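Local coordinates for protein positive phenol-degradative gene regulator (Ralstonia sp. E2, PDB 5FRY) that senses phenols through this N-terminal domain of a longer, probably ATP- and DNA-binding transcription activator that turns on phenol-degradation genes, at residues 18-22 with 81-85. Sequence-based numbering, arbitrary orientation.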
ATOM      1  N   ASN A  18      -2.044 -13.471  19.015  1.00 55.63           N
ATOM      2  CA  ASN A  18      -3.113 -12.698  19.638  1.00 58.05           C
ATOM      3  C   ASN A  18      -3.617 -11.586  18.719  1.00 56.02           C
ATOM      4  O   ASN A  18      -4.801 -11.252  18.725  1.00 55.73           O
ATOM      5  CB  ASN A  18      -2.622 -12.120  20.970  1.00 56.01           C
ATOM      6  CG  ASN A  18      -3.598 -11.134  21.591  1.00 61.37           C
ATOM      7  OD1 ASN A  18      -4.816 -11.307  21.521  1.00 65.44           O
ATOM      8  ND2 ASN A  18      -3.060 -10.090  22.209  1.00 59.95           N
ATOM      9  N   LEU A  19      -2.712 -11.026  17.918  1.00 55.48           N
ATOM     10  CA  LEU A  19      -3.055  -9.930  17.012  1.00 51.79           C
ATOM     11  C   LEU A  19      -3.552 -10.421  15.649  1.00 50.19           C
ATOM     12  O   LEU A  19      -4.126  -9.653  14.875  1.00 48.29           O
ATOM     13  CB  LEU A  19      -1.851  -9.000  16.834  1.00 51.04           C
ATOM     14  CG  LEU A  19      -1.694  -7.965  17.952  1.00 49.43           C
ATOM     15  CD1 LEU A  19      -0.396  -7.196  17.839  1.00 39.82           C
ATOM     16  CD2 LEU A  19      -2.871  -7.005  17.911  1.00 46.63           C
ATOM     17  N   ALA A  20      -3.353 -11.703  15.364  1.00 52.45           N
ATOM     18  CA  ALA A  20      -3.799 -12.281  14.095  1.00 48.59           C
ATOM     19  C   ALA A  20      -5.325 -12.411  14.043  1.00 50.20           C
ATOM     20  O   ALA A  20      -5.936 -12.291  12.976  1.00 50.46           O
ATOM     21  CB  ALA A  20      -3.145 -13.635  13.874  1.00 55.16           C
ATOM     22  N   ARG A  21      -5.926 -12.653  15.208  1.00 51.60           N
ATOM     23  CA  ARG A  21      -7.378 -12.762  15.343  1.00 50.06           C
ATOM     24  C   ARG A  21      -8.120 -11.491  14.912  1.00 50.32           C
ATOM     25  O   ARG A  21      -9.343 -11.492  14.789  1.00 46.92           O
ATOM     26  CB  ARG A  21      -7.751 -13.087  16.793  1.00 53.92           C
ATOM     27  CG  ARG A  21      -7.326 -14.468  17.281  1.00 51.40           C
ATOM     28  CD  ARG A  21      -7.708 -14.664  18.748  1.00 54.00           C
ATOM     29  NE  ARG A  21      -9.145 -14.500  18.987  1.00 54.05           N
ATOM     30  CZ  ARG A  21      -9.714 -14.539  20.189  1.00 55.03           C
ATOM     31  NH1 ARG A  21      -8.972 -14.736  21.270  1.00 57.67           N
ATOM     32  NH2 ARG A  21     -11.025 -14.377  20.320  1.00 55.57           N
ATOM     33  N   ARG A  22      -7.381 -10.405  14.710  1.00 48.21           N
ATOM     34  CA  ARG A  22      -7.982  -9.119  14.352  1.00 43.74           C
ATOM     35  C   ARG A  22      -7.847  -8.833  12.862  1.00 41.61           C
ATOM     36  O   ARG A  22      -8.310  -7.804  12.366  1.00 37.18           O
ATOM     37  CB  ARG A  22      -7.343  -8.010  15.171  1.00 42.64           C
ATOM     38  CG  ARG A  22      -7.487  -8.242  16.665  1.00 50.32           C
ATOM     39  CD  ARG A  22      -7.167  -6.994  17.432  1.00 53.54           C
ATOM     40  NE  ARG A  22      -8.081  -6.793  18.554  1.00 58.80           N
ATOM     41  CZ  ARG A  22      -9.393  -6.618  18.426  1.00 57.64           C
ATOM     42  NH1 ARG A  22      -9.957  -6.642  17.217  1.00 52.55           N
ATOM     43  NH2 ARG A  22     -10.139  -6.436  19.509  1.00 58.39           N
ATOM     44  N   LEU A  81      -5.513   0.203  17.842  1.00 31.55           N
ATOM     45  CA  LEU A  81      -5.904  -1.194  17.907  1.00 37.87           C
ATOM     46  C   LEU A  81      -5.281  -1.849  19.142  1.00 39.26           C
ATOM     47  O   LEU A  81      -5.941  -2.617  19.842  1.00 42.73           O
ATOM     48  CB  LEU A  81      -5.505  -1.932  16.620  1.00 34.53           C
ATOM     49  CG  LEU A  81      -5.650  -3.455  16.611  1.00 36.30           C
ATOM     50  CD1 LEU A  81      -7.070  -3.837  16.998  1.00 38.14           C
ATOM     51  CD2 LEU A  81      -5.292  -4.055  15.261  1.00 31.30           C
ATOM     52  N   ALA A  82      -4.028  -1.515  19.431  1.00 35.55           N
ATOM     53  CA  ALA A  82      -3.313  -2.134  20.542  1.00 41.01           C
ATOM     54  C   ALA A  82      -3.901  -1.697  21.875  1.00 38.41           C
ATOM     55  O   ALA A  82      -3.983  -2.482  22.817  1.00 40.93           O
ATOM     56  CB  ALA A  82      -1.827  -1.795  20.480  1.00 35.23           C
ATOM     57  N   LYS A  83      -4.309  -0.439  21.950  1.00 36.03           N
ATOM     58  CA  LYS A  83      -4.887   0.093  23.182  1.00 36.16           C
ATOM     59  C   LYS A  83      -6.204  -0.606  23.545  1.00 41.99           C
ATOM     60  O   LYS A  83      -6.609  -0.574  24.706  1.00 51.29           O
ATOM     61  CB  LYS A  83      -5.120   1.605  23.064  1.00 31.95           C
ATOM     62  CG  LYS A  83      -3.897   2.492  23.319  1.00 36.66           C
ATOM     63  CD  LYS A  83      -4.143   3.816  22.629  1.00 40.43           C
ATOM     64  CE  LYS A  83      -3.027   4.815  22.798  1.00 37.98           C
ATOM     65  NZ  LYS A  83      -3.568   6.199  22.527  1.00 40.99           N
ATOM     66  N   THR A  84      -6.841  -1.236  22.563  1.00 45.10           N
ATOM     67  CA  THR A  84      -8.063  -1.993  22.807  1.00 42.10           C
ATOM     68  C   THR A  84      -7.751  -3.236  23.632  1.00 45.87           C
ATOM     69  O   THR A  84      -8.371  -3.479  24.668  1.00 49.87           O
ATOM     70  CB  THR A  84      -8.739  -2.416  21.490  1.00 43.50           C
ATOM     71  OG1 THR A  84      -7.750  -2.905  20.577  1.00 45.37           O
ATOM     72  CG2 THR A  84      -9.464  -1.234  20.861  1.00 44.78           C
ATOM     73  N   MET A  85      -6.781  -4.017  23.169  1.00 46.06           N
ATOM     74  CA  MET A  85      -6.340  -5.207  23.886  1.00 51.43           C
ATOM     75  C   MET A  85      -5.221  -4.844  24.855  1.00 54.40           C
ATOM     76  O   MET A  85      -4.041  -5.016  24.551  1.00 57.80           O
ATOM     77  CB  MET A  85      -5.863  -6.281  22.907  1.00 49.25           C
ATOM     78  CG  MET A  85      -4.749  -5.824  21.979  1.00 53.41           C
ATOM     79  SD  MET A  85      -4.834  -6.601  20.354  1.00 68.91           S
ATOM     80  CE  MET A  85      -5.751  -5.365  19.437  1.00 56.61           C
TER
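Asn18, on the short N-terminal helix, borders the contact: its amide ND2 lies 4.3 Å from Met85 SD, a loose approach at the partly exposed margin. Leu19, one residue on, is buried. Its CA-to-CB bond runs sideways, yet the branched tip reaches Met85, with CD2 3.2 Å from SD in a tight apolar contact; Met97 and Ile104 of helix 97-104 also touch Leu19, and Met97 meets Met85 and Ala82 as well. The arrangement is mainly nonpolar packing within the phenol-sensing domain, with the Arg22 side chain at its edge: the N-terminal helix is laid against the C-terminal end of the long helix 60-84, with helix 97-104 as third partner, and the side chain of Leu19 remains about 11 Å from the bound dimethylphenol. Arg22, whose backbone is hydrogen-bonded to Gly35, precedes strand 23-26, and a weak hydrogen bond runs from Arg22 N to Leu19 O (3.3 Å). The CA-to-CB bond of Arg22 points toward 81-85, and Leu81 CD1 lies over one face of its guanidinium; the fit of this side chain against Met85 CE is too close in the model to be read in detail.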